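Local coordinates for cycloalternan-forming enzyme (Listeria monocytogenes serovar 1/2a, PDB 5F7U), which belongs to glycoside hydrolase family 31 and joins a TIM-barrel domain to several beta-rich domains, one of them a family 6 carbohydrate-binding module, at residues E119-V124 against N223-L228. The protein carries 1 engineered substitution. Sequence-based numbering, arbitrary orientation.
Sequences EYVQDV and NSLGWL
W227 CG sits in the crowded position between its backbone N and carbonyl carbon (chi1 52°), which swings the indole back across strand 119-124, while E119 CG lies anti to its carbonyl carbon; E119 CB lies close to W227 NE1 and CE2, and the extended chain crosses the indole obliquely. NE1 of W227 donates to E119 OE1 at 2.8 Å; the bond is bent (141°), and the carboxylate and ring planes stand 82° apart. The other carboxylate oxygen, OE2, is in a salt bridge with K88, so the buried acid is held from two sides, consistent with its staying ionised. E119 O lies 3.5 Å above the centre of the indole, and V121 CG2 meets W227 CZ3 at the ring edge, in plane, at 3.8 Å. Strand 226-228 belongs to the GH31 N-terminal galactose mutarotase-like region, a beta-sandwich type of domain, and strand 119-124 pairs with it antiparallel. E119 and W227 form a hydrogen-bonded pair, E119 N to W227 O and W227 N to E119 O each 2.9 Å; a further, nearly straight backbone bond of 2.8 Å joins V121 N to L225 O. Between these bonds, Y120 and G226 are a non-hydrogen-bonded pair with CA atoms just 4.0 Å apart; G226, having no side chain, lets the Y120 ring approach its backbone, CD1 3.6 Å from G226 CA. Ahead of the strand, loop N223-L225 still runs alongside, N223 O 3.2 Å from Y120 CD1, and a water accepts from N223 N. The F145 ring meets that of W227.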
ATOM      1  N   GLU A 119     -15.265 -20.840 -26.570  1.00 16.93           N
ATOM      2  CA  GLU A 119     -16.308 -21.791 -26.182  1.00 17.32           C
ATOM      3  C   GLU A 119     -16.729 -21.385 -24.778  1.00 16.82           C
ATOM      4  O   GLU A 119     -15.882 -20.970 -23.969  1.00 16.35           O
ATOM      5  CB  GLU A 119     -15.770 -23.213 -26.161  1.00 17.48           C
ATOM      6  CG  GLU A 119     -15.297 -23.712 -27.525  1.00 18.29           C
ATOM      7  CD  GLU A 119     -14.726 -25.118 -27.498  1.00 18.43           C
ATOM      8  OE1 GLU A 119     -14.498 -25.700 -26.406  1.00 18.18           O
ATOM      9  OE2 GLU A 119     -14.486 -25.645 -28.600  1.00 19.18           O
ATOM     10  N   TYR A 120     -18.026 -21.464 -24.495  1.00 17.37           N
ATOM     11  CA  TYR A 120     -18.546 -21.027 -23.200  1.00 17.45           C
ATOM     12  C   TYR A 120     -19.345 -22.131 -22.560  1.00 17.32           C
ATOM     13  O   TYR A 120     -19.805 -23.028 -23.235  1.00 17.63           O
ATOM     14  CB  TYR A 120     -19.436 -19.787 -23.339  1.00 18.50           C
ATOM     15  CG  TYR A 120     -18.749 -18.582 -23.936  1.00 19.16           C
ATOM     16  CD1 TYR A 120     -18.078 -17.669 -23.108  1.00 19.09           C
ATOM     17  CD2 TYR A 120     -18.787 -18.336 -25.325  1.00 20.53           C
ATOM     18  CE1 TYR A 120     -17.449 -16.547 -23.639  1.00 19.75           C
ATOM     19  CE2 TYR A 120     -18.150 -17.220 -25.867  1.00 20.83           C
ATOM     20  CZ  TYR A 120     -17.492 -16.336 -25.012  1.00 20.59           C
ATOM     21  OH  TYR A 120     -16.864 -15.225 -25.536  1.00 22.04           O
ATOM     22  N   VAL A 121     -19.480 -22.063 -21.240  1.00 17.15           N
ATOM     23  CA  VAL A 121     -20.389 -22.949 -20.516  1.00 17.60           C
ATOM     24  C   VAL A 121     -21.806 -22.627 -20.994  1.00 18.82           C
ATOM     25  O   VAL A 121     -22.190 -21.450 -21.062  1.00 18.98           O
ATOM     26  CB  VAL A 121     -20.268 -22.757 -18.980  1.00 17.22           C
ATOM     27  CG1 VAL A 121     -21.361 -23.517 -18.252  1.00 17.79           C
ATOM     28  CG2 VAL A 121     -18.900 -23.218 -18.490  1.00 16.84           C
ATOM     29  N   GLN A 122     -22.561 -23.673 -21.334  1.00 19.95           N
ATOM     30  CA  GLN A 122     -23.981 -23.533 -21.647  1.00 21.77           C
ATOM     31  C   GLN A 122     -24.816 -23.819 -20.394  1.00 21.57           C
ATOM     32  O   GLN A 122     -25.154 -22.882 -19.666  1.00 21.82           O
ATOM     33  CB  GLN A 122     -24.382 -24.408 -22.849  1.00 23.41           C
ATOM     34  CG  GLN A 122     -25.883 -24.430 -23.186  1.00 26.67           C
ATOM     35  CD  GLN A 122     -26.483 -23.049 -23.390  1.00 28.75           C
ATOM     36  OE1 GLN A 122     -25.904 -22.201 -24.080  1.00 30.98           O
ATOM     37  NE2 GLN A 122     -27.670 -22.816 -22.805  1.00 30.49           N
ATOM     38  N   ASP A 123     -25.112 -25.099 -20.137  1.00 21.44           N
ATOM     39  CA  ASP A 123     -25.952 -25.521 -19.013  1.00 21.29           C
ATOM     40  C   ASP A 123     -25.220 -26.392 -18.002  1.00 20.77           C
ATOM     41  O   ASP A 123     -24.256 -27.075 -18.344  1.00 20.46           O
ATOM     42  CB  ASP A 123     -27.152 -26.338 -19.530  1.00 22.59           C
ATOM     43  CG  ASP A 123     -28.065 -25.540 -20.443  1.00 23.62           C
ATOM     44  OD1 ASP A 123     -28.058 -24.304 -20.404  1.00 23.51           O
ATOM     45  OD2 ASP A 123     -28.812 -26.165 -21.220  1.00 25.52           O
ATOM     46  N   VAL A 124     -25.720 -26.388 -16.766  1.00 20.37           N
ATOM     47  CA  VAL A 124     -25.379 -27.427 -15.775  1.00 19.90           C
ATOM     48  C   VAL A 124     -26.273 -28.631 -16.064  1.00 20.77           C
ATOM     49  O   VAL A 124     -27.501 -28.508 -16.019  1.00 21.59           O
ATOM     50  CB  VAL A 124     -25.607 -26.937 -14.326  1.00 19.19           C
ATOM     51  CG1 VAL A 124     -25.302 -28.042 -13.311  1.00 18.98           C
ATOM     52  CG2 VAL A 124     -24.758 -25.698 -14.043  1.00 18.44           C
ATOM     53  N   ASN A 223     -23.751 -17.527 -20.541  1.00 38.19           N
ATOM     54  CA  ASN A 223     -22.556 -17.844 -21.366  1.00 35.85           C
ATOM     55  C   ASN A 223     -21.387 -16.899 -21.011  1.00 32.33           C
ATOM     56  O   ASN A 223     -20.674 -16.358 -21.869  1.00 32.98           O
ATOM     57  CB  ASN A 223     -22.884 -17.816 -22.862  1.00 36.87           C
ATOM     58  CG  ASN A 223     -24.026 -18.737 -23.214  1.00 39.45           C
ATOM     59  OD1 ASN A 223     -24.055 -19.902 -22.802  1.00 39.11           O
ATOM     60  ND2 ASN A 223     -24.998 -18.213 -23.959  1.00 40.75           N
ATOM     61  N   SER A 224     -21.237 -16.670 -19.716  1.00 29.36           N
ATOM     62  CA  SER A 224     -20.295 -15.673 -19.254  1.00 25.17           C
ATOM     63  C   SER A 224     -18.898 -16.307 -19.160  1.00 22.04           C
ATOM     64  O   SER A 224     -17.878 -15.645 -19.390  1.00 20.77           O
ATOM     65  CB  SER A 224     -20.779 -15.116 -17.912  1.00 26.26           C
ATOM     66  OG  SER A 224     -20.737 -16.111 -16.896  1.00 28.53           O
ATOM     67  N   LEU A 225     -18.867 -17.609 -18.879  1.00 19.80           N
ATOM     68  CA  LEU A 225     -17.642 -18.289 -18.513  1.00 17.43           C
ATOM     69  C   LEU A 225     -17.129 -19.122 -19.679  1.00 16.77           C
ATOM     70  O   LEU A 225     -17.828 -20.009 -20.169  1.00 17.27           O
ATOM     71  CB  LEU A 225     -17.934 -19.192 -17.302  1.00 17.74           C
ATOM     72  CG  LEU A 225     -16.864 -20.099 -16.702  1.00 17.26           C
ATOM     73  CD1 LEU A 225     -15.631 -19.305 -16.274  1.00 16.22           C
ATOM     74  CD2 LEU A 225     -17.495 -20.825 -15.530  1.00 18.30           C
ATOM     75  N   GLY A 226     -15.905 -18.830 -20.108  1.00 15.65           N
ATOM     76  CA  GLY A 226     -15.406 -19.407 -21.355  1.00 15.08           C
ATOM     77  C   GLY A 226     -13.909 -19.584 -21.454  1.00 14.11           C
ATOM     78  O   GLY A 226     -13.157 -19.121 -20.591  1.00 13.34           O
ATOM     79  N   TRP A 227     -13.490 -20.256 -22.519  1.00 14.09           N
ATOM     80  CA  TRP A 227     -12.081 -20.567 -22.768  1.00 13.72           C
ATOM     81  C   TRP A 227     -11.869 -20.471 -24.283  1.00 14.13           C
ATOM     82  O   TRP A 227     -12.802 -20.706 -25.086  1.00 14.87           O
ATOM     83  CB  TRP A 227     -11.704 -21.964 -22.240  1.00 14.06           C
ATOM     84  CG  TRP A 227     -12.625 -23.043 -22.740  1.00 14.94           C
ATOM     85  CD1 TRP A 227     -12.426 -23.860 -23.819  1.00 15.53           C
ATOM     86  CD2 TRP A 227     -13.915 -23.366 -22.220  1.00 15.61           C
ATOM     87  NE1 TRP A 227     -13.510 -24.693 -23.985  1.00 16.59           N
ATOM     88  CE2 TRP A 227     -14.439 -24.410 -23.018  1.00 16.71           C
ATOM     89  CE3 TRP A 227     -14.681 -22.888 -21.137  1.00 15.63           C
ATOM     90  CZ2 TRP A 227     -15.704 -24.986 -22.778  1.00 17.85           C
ATOM     91  CZ3 TRP A 227     -15.938 -23.453 -20.901  1.00 16.65           C
ATOM     92  CH2 TRP A 227     -16.439 -24.492 -21.724  1.00 17.81           C
ATOM     93  N   LEU A 228     -10.640 -20.131 -24.659  1.00 13.96           N
ATOM     94  CA  LEU A 228     -10.260 -19.878 -26.048  1.00 14.46           C
ATOM     95  C   LEU A 228      -9.409 -21.053 -26.525  1.00 14.83           C
ATOM     96  O   LEU A 228      -8.350 -21.307 -25.975  1.00 14.91           O
ATOM     97  CB  LEU A 228      -9.482 -18.552 -26.107  1.00 14.27           C
ATOM     98  CG  LEU A 228      -8.972 -18.101 -27.465  1.00 15.09           C
ATOM     99  CD1 LEU A 228     -10.130 -17.819 -28.409  1.00 15.97           C
ATOM    100  CD2 LEU A 228      -8.119 -16.850 -27.277  1.00 15.05           C
TER
HETATM  101  O   HOH W   1     -24.159 -19.989 -19.217  1.00 27.92           O